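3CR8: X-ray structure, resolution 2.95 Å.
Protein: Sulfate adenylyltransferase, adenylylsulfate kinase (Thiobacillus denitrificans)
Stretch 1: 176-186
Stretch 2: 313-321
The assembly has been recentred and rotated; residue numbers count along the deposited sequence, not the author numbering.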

ATOM      1  N   HIS A 176      -7.508 -23.244 -10.398  1.00 33.45           N
ATOM      2  CA  HIS A 176      -6.703 -22.045 -10.584  1.00 36.29           C
ATOM      3  C   HIS A 176      -7.075 -21.319 -11.874  1.00 42.78           C
ATOM      4  O   HIS A 176      -8.076 -21.646 -12.481  1.00 45.91           O
ATOM      5  N   ARG A 177      -6.270 -20.356 -12.304  0.50 35.47           N
ATOM      6  CA  ARG A 177      -6.675 -19.466 -13.386  0.50 30.51           C
ATOM      7  C   ARG A 177      -6.921 -20.137 -14.745  0.50 33.37           C
ATOM      8  O   ARG A 177      -7.764 -19.697 -15.511  0.50 35.51           O
ATOM      9  N   ALA A 178      -6.198 -21.204 -15.046  1.00 39.72           N
ATOM     10  CA  ALA A 178      -6.403 -21.930 -16.302  1.00 42.91           C
ATOM     11  C   ALA A 178      -7.774 -22.612 -16.409  1.00 53.26           C
ATOM     12  O   ALA A 178      -8.509 -22.439 -17.393  1.00 48.93           O
ATOM     13  N   GLN A 179      -8.106 -23.426 -15.422  1.00 41.58           N
ATOM     14  CA  GLN A 179      -9.427 -24.009 -15.427  1.00 46.34           C
ATOM     15  C   GLN A 179     -10.505 -22.911 -15.397  1.00 46.15           C
ATOM     16  O   GLN A 179     -11.438 -22.935 -16.189  1.00 46.51           O
ATOM     17  N   TYR A 180     -10.365 -21.943 -14.502  1.00 43.56           N
ATOM     18  CA  TYR A 180     -11.300 -20.832 -14.441  1.00 39.72           C
ATOM     19  C   TYR A 180     -11.473 -20.180 -15.812  1.00 43.13           C
ATOM     20  O   TYR A 180     -12.588 -20.050 -16.282  1.00 43.60           O
ATOM     21  N   GLU A 181     -10.382 -19.777 -16.466  1.00 47.23           N
ATOM     22  CA  GLU A 181     -10.507 -19.108 -17.771  1.00 48.96           C
ATOM     23  C   GLU A 181     -11.146 -20.021 -18.845  1.00 54.58           C
ATOM     24  O   GLU A 181     -11.928 -19.558 -19.685  1.00 59.84           O
ATOM     25  N   PHE A 182     -10.845 -21.317 -18.797  1.00 52.04           N
ATOM     26  CA  PHE A 182     -11.399 -22.259 -19.772  1.00 42.97           C
ATOM     27  C   PHE A 182     -12.852 -22.574 -19.585  1.00 42.58           C
ATOM     28  O   PHE A 182     -13.530 -22.863 -20.551  1.00 40.90           O
ATOM     29  N   CYS A 183     -13.304 -22.603 -18.334  1.00 50.46           N
ATOM     30  CA  CYS A 183     -14.731 -22.730 -18.021  1.00 40.95           C
ATOM     31  C   CYS A 183     -15.441 -21.533 -18.611  1.00 44.75           C
ATOM     32  O   CYS A 183     -16.412 -21.674 -19.335  1.00 49.12           O
ATOM     33  N   LEU A 184     -14.934 -20.345 -18.316  1.00 49.06           N
ATOM     34  CA  LEU A 184     -15.565 -19.119 -18.776  1.00 47.34           C
ATOM     35  C   LEU A 184     -15.810 -19.158 -20.251  1.00 46.11           C
ATOM     36  O   LEU A 184     -16.899 -18.816 -20.682  1.00 47.95           O
ATOM     37  N   LYS A 185     -14.816 -19.561 -21.034  1.00 45.15           N
ATOM     38  CA  LYS A 185     -15.034 -19.573 -22.482  1.00 54.61           C
ATOM     39  C   LYS A 185     -15.882 -20.762 -22.957  1.00 53.99           C
ATOM     40  O   LYS A 185     -16.640 -20.640 -23.925  1.00 57.05           O
ATOM     41  N   SER A 186     -15.794 -21.900 -22.273  1.00 44.44           N
ATOM     42  CA  SER A 186     -16.645 -23.028 -22.661  1.00 46.30           C
ATOM     43  C   SER A 186     -18.085 -22.612 -22.506  1.00 51.82           C
ATOM     44  O   SER A 186     -18.913 -22.915 -23.359  1.00 47.46           O
ATOM     45  N   ALA A 313      -1.941 -11.919 -22.707  1.00 20.00           N
ATOM     46  CA  ALA A 313      -2.327 -11.820 -21.303  1.00 20.00           C
ATOM     47  C   ALA A 313      -3.549 -12.681 -21.006  1.00 20.00           C
ATOM     48  O   ALA A 313      -4.566 -12.244 -20.428  1.00 71.12           O
ATOM     49  N   GLU A 314      -3.536 -13.964 -21.467  1.00 33.90           N
ATOM     50  CA  GLU A 314      -4.637 -14.883 -21.179  1.00 49.13           C
ATOM     51  C   GLU A 314      -4.315 -16.315 -21.529  1.00 45.31           C
ATOM     52  O   GLU A 314      -3.495 -16.567 -22.371  1.00 49.24           O
ATOM     53  N   HIS A 315      -4.973 -17.253 -20.859  1.00 52.91           N
ATOM     54  CA  HIS A 315      -4.805 -18.669 -21.139  1.00 51.11           C
ATOM     55  C   HIS A 315      -5.639 -19.079 -22.332  1.00 49.24           C
ATOM     56  O   HIS A 315      -6.779 -18.644 -22.508  1.00 42.88           O
ATOM     57  N   LEU A 316      -5.053 -19.937 -23.144  1.00 52.35           N
ATOM     58  CA  LEU A 316      -5.717 -20.487 -24.300  1.00 53.69           C
ATOM     59  C   LEU A 316      -5.413 -21.975 -24.309  1.00 53.00           C
ATOM     60  O   LEU A 316      -4.373 -22.428 -23.808  1.00 44.25           O
ATOM     61  N   PRO A 317      -6.315 -22.750 -24.903  1.00 54.64           N
ATOM     62  CA  PRO A 317      -5.929 -24.119 -25.230  1.00 51.89           C
ATOM     63  C   PRO A 317      -4.700 -24.088 -26.138  1.00 49.29           C
ATOM     64  O   PRO A 317      -4.597 -23.245 -27.036  1.00 56.13           O
ATOM     65  N   GLU A 318      -3.770 -24.991 -25.887  1.00 46.03           N
ATOM     66  CA  GLU A 318      -2.441 -24.920 -26.473  1.00 58.82           C
ATOM     67  C   GLU A 318      -2.515 -24.808 -27.979  1.00 73.38           C
ATOM     68  O   GLU A 318      -1.701 -24.130 -28.614  1.00 79.56           O
ATOM     69  N   ALA A 319      -3.511 -25.469 -28.547  1.00 65.20           N
ATOM     70  CA  ALA A 319      -3.640 -25.536 -29.985  1.00 63.27           C
ATOM     71  C   ALA A 319      -4.281 -24.293 -30.565  1.00 59.12           C
ATOM     72  O   ALA A 319      -4.370 -24.154 -31.783  1.00 75.38           O
ATOM     73  N   GLU A 320      -4.714 -23.382 -29.709  1.00 57.29           N
ATOM     74  CA  GLU A 320      -5.275 -22.130 -30.207  1.00 66.28           C
ATOM     75  C   GLU A 320      -4.298 -20.967 -30.057  1.00 57.98           C
ATOM     76  O   GLU A 320      -4.517 -19.887 -30.605  1.00 63.50           O
ATOM     77  N   ALA A 321      -3.220 -21.197 -29.321  1.00 57.82           N
ATOM     78  CA  ALA A 321      -2.166 -20.188 -29.177  1.00 65.23           C
ATOM     79  C   ALA A 321      -1.545 -19.765 -30.505  1.00 62.08           C
ATOM     80  O   ALA A 321      -1.296 -20.602 -31.368  1.00 67.93           O
TER

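The helix 177-186 crosses the strand 314-317 at -68°, with axes 8.2 Å apart at closest approach, so only a few helix residues reach the strand; the buried area, both sides summed, is 354 Å².

The polar contacts come from two helix residues one turn apart whose CA-to-CB bonds point toward the strand. Glu-181 (chi1 m, chi2 t) brings its carboxylate to the strand backbone: His-315 N donates to Glu-181 OE2 at 2.7 Å, and the N-H...acceptor angle of 160° marks a nearly linear hydrogen bond. The same Glu-181 OE2 lies 3.0 Å from His-315 CD2, near the plane of the imidazole and at its edge. Lys-185 (chi1 p, chi2 off-well at 133°, chi3 p, chi4 t) brings Lys-185 NZ to Glu-320 OE1, with which it forms a salt bridge at 3.0 Å. Glu-320 meets it with chi1 m and chi2 t.

Packing contacts centre on His-315, which points toward the helix with chi1 m and has 97 Å² covered. Over one ring face lie Ala-178 CA and Arg-177 O. Ala-178 CB approaches His-315 ND1 to 3.8 Å, and Arg-177 CG approaches His-315 NE2 to 3.6 Å before the arginine's end leads away. Pro-317 also points inward, its CD 4.1 Å from Lys-185 NZ.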

ATOM      1  CB  HIS A 176      -5.236 -22.409 -10.587  1.00 49.16           C
ATOM      2  CG  HIS A 176      -4.796 -23.136  -9.354  1.00 36.46           C
ATOM      3  ND1 HIS A 176      -4.536 -22.488  -8.170  1.00 43.06           N
ATOM      4  CD2 HIS A 176      -4.546 -24.450  -9.136  1.00 31.50           C
ATOM      5  CE1 HIS A 176      -4.155 -23.374  -7.261  1.00 43.78           C
ATOM      6  NE2 HIS A 176      -4.160 -24.570  -7.819  1.00 42.46           N
ATOM      7  CB  ARG A 177      -5.693 -18.307 -13.503  0.50 37.83           C
ATOM      8  CG  ARG A 177      -6.092 -17.253 -14.507  0.50 49.81           C
ATOM      9  CD  ARG A 177      -5.355 -15.961 -14.276  0.50 46.61           C
ATOM     10  NE  ARG A 177      -5.764 -15.340 -13.025  0.50 56.64           N
ATOM     11  CZ  ARG A 177      -5.184 -14.268 -12.498  0.50 64.88           C
ATOM     12  NH1 ARG A 177      -4.149 -13.703 -13.116  0.50 61.92           N
ATOM     13  NH2 ARG A 177      -5.635 -13.769 -11.351  0.50 56.83           N
ATOM     14  CB  ALA A 178      -5.301 -22.954 -16.521  1.00 27.42           C
ATOM     15  CB  GLN A 179      -9.603 -25.032 -14.297  1.00 50.29           C
ATOM     16  CG  GLN A 179      -8.599 -24.943 -13.161  1.00 59.48           C
ATOM     17  CD  GLN A 179      -7.304 -25.636 -13.475  1.00 49.37           C
ATOM     18  OE1 GLN A 179      -7.165 -26.253 -14.522  1.00 61.13           O
ATOM     19  NE2 GLN A 179      -6.343 -25.531 -12.572  1.00 50.07           N
ATOM     20  CB  TYR A 180     -10.852 -19.806 -13.390  1.00 41.34           C
ATOM     21  CG  TYR A 180     -11.442 -18.422 -13.552  1.00 39.10           C
ATOM     22  CD1 TYR A 180     -12.649 -18.085 -12.963  1.00 50.65           C
ATOM     23  CD2 TYR A 180     -10.780 -17.449 -14.283  1.00 44.89           C
ATOM     24  CE1 TYR A 180     -13.185 -16.819 -13.105  1.00 48.49           C
ATOM     25  CE2 TYR A 180     -11.311 -16.188 -14.451  1.00 49.36           C
ATOM     26  CZ  TYR A 180     -12.508 -15.873 -13.856  1.00 54.76           C
ATOM     27  OH  TYR A 180     -13.015 -14.601 -13.999  1.00 53.29           O
ATOM     28  CB  GLU A 181      -9.174 -18.479 -18.234  1.00 50.83           C
ATOM     29  CG  GLU A 181      -8.959 -17.021 -17.758  1.00 53.41           C
ATOM     30  CD  GLU A 181      -7.585 -16.440 -18.172  1.00 76.81           C
ATOM     31  OE1 GLU A 181      -7.121 -15.453 -17.546  1.00 87.80           O
ATOM     32  OE2 GLU A 181      -6.959 -16.970 -19.118  1.00 67.73           O
ATOM     33  CB  PHE A 182     -10.660 -23.588 -19.766  1.00 42.51           C
ATOM     34  CG  PHE A 182     -11.349 -24.643 -20.588  1.00 47.32           C
ATOM     35  CD1 PHE A 182     -11.222 -24.667 -21.975  1.00 49.73           C
ATOM     36  CD2 PHE A 182     -12.151 -25.594 -19.985  1.00 54.87           C
ATOM     37  CE1 PHE A 182     -11.864 -25.636 -22.727  1.00 45.67           C
ATOM     38  CE2 PHE A 182     -12.794 -26.569 -20.739  1.00 46.26           C
ATOM     39  CZ  PHE A 182     -12.647 -26.587 -22.106  1.00 48.11           C
ATOM     40  CB  CYS A 183     -14.990 -22.764 -16.508  1.00 40.43           C
ATOM     41  SG  CYS A 183     -14.865 -24.394 -15.753  1.00 62.80           S
ATOM     42  CB  LEU A 184     -14.735 -17.888 -18.420  1.00 47.68           C
ATOM     43  CG  LEU A 184     -15.059 -17.417 -17.015  1.00 46.58           C
ATOM     44  CD1 LEU A 184     -14.645 -15.964 -16.862  1.00 50.97           C
ATOM     45  CD2 LEU A 184     -16.542 -17.615 -16.795  1.00 41.34           C
ATOM     46  CB  LYS A 185     -13.744 -19.396 -23.313  1.00 50.00           C
ATOM     47  CG  LYS A 185     -12.728 -20.506 -23.188  1.00 63.38           C
ATOM     48  CD  LYS A 185     -12.213 -20.947 -24.558  1.00 77.81           C
ATOM     49  CE  LYS A 185     -11.668 -19.787 -25.396  1.00 83.44           C
ATOM     50  NZ  LYS A 185     -10.893 -20.275 -26.586  1.00 79.17           N
ATOM     51  CB  SER A 186     -16.384 -24.277 -21.826  1.00 47.24           C
ATOM     52  OG  SER A 186     -15.063 -24.774 -21.976  1.00 61.34           O
ATOM     53  CB  ALA A 313      -2.593 -10.370 -20.927  1.00 20.00           C
ATOM     54  CB  GLU A 314      -5.919 -14.469 -21.898  1.00 50.58           C
ATOM     55  CG  GLU A 314      -5.724 -14.266 -23.359  1.00 50.36           C
ATOM     56  CD  GLU A 314      -6.981 -13.792 -24.036  1.00 59.41           C
ATOM     57  OE1 GLU A 314      -7.869 -13.320 -23.304  1.00 55.71           O
ATOM     58  OE2 GLU A 314      -7.078 -13.905 -25.286  1.00 63.24           O
ATOM     59  CB  HIS A 315      -5.254 -19.504 -19.956  1.00 46.69           C
ATOM     60  CG  HIS A 315      -4.484 -19.241 -18.705  1.00 51.72           C
ATOM     61  ND1 HIS A 315      -3.497 -20.092 -18.244  1.00 56.02           N
ATOM     62  CD2 HIS A 315      -4.551 -18.221 -17.818  1.00 47.28           C
ATOM     63  CE1 HIS A 315      -3.005 -19.614 -17.114  1.00 55.18           C
ATOM     64  NE2 HIS A 315      -3.626 -18.480 -16.836  1.00 53.15           N
ATOM     65  CB  LEU A 316      -5.184 -19.843 -25.602  1.00 54.73           C
ATOM     66  CG  LEU A 316      -5.394 -18.340 -25.757  1.00 57.91           C
ATOM     67  CD1 LEU A 316      -4.575 -17.791 -26.934  1.00 53.71           C
ATOM     68  CD2 LEU A 316      -6.893 -18.022 -25.891  1.00 41.40           C
ATOM     69  CB  PRO A 317      -7.161 -24.660 -25.954  1.00 53.83           C
ATOM     70  CG  PRO A 317      -8.288 -23.803 -25.485  1.00 47.81           C
ATOM     71  CD  PRO A 317      -7.694 -22.446 -25.313  1.00 50.63           C
ATOM     72  CB  GLU A 318      -1.667 -26.170 -26.108  1.00 59.02           C
ATOM     73  CG  GLU A 318      -0.343 -26.315 -26.796  1.00 69.62           C
ATOM     74  CD  GLU A 318       0.409 -27.541 -26.311  1.00 85.27           C
ATOM     75  OE1 GLU A 318      -0.170 -28.649 -26.356  1.00 82.91           O
ATOM     76  OE2 GLU A 318       1.570 -27.399 -25.870  1.00 83.49           O
ATOM     77  CB  ALA A 319      -4.416 -26.754 -30.381  1.00 62.25           C
ATOM     78  CB  GLU A 320      -6.610 -21.813 -29.531  1.00 62.81           C
ATOM     79  CG  GLU A 320      -7.716 -22.809 -29.828  1.00 55.01           C
ATOM     80  CD  GLU A 320      -9.062 -22.334 -29.311  1.00 78.22           C
ATOM     81  OE1 GLU A 320      -9.180 -21.131 -28.950  1.00 79.25           O
ATOM     82  OE2 GLU A 320      -9.996 -23.168 -29.260  1.00 77.03           O
ATOM     83  CB  ALA A 321      -1.078 -20.692 -28.257  1.00 54.04           C
TER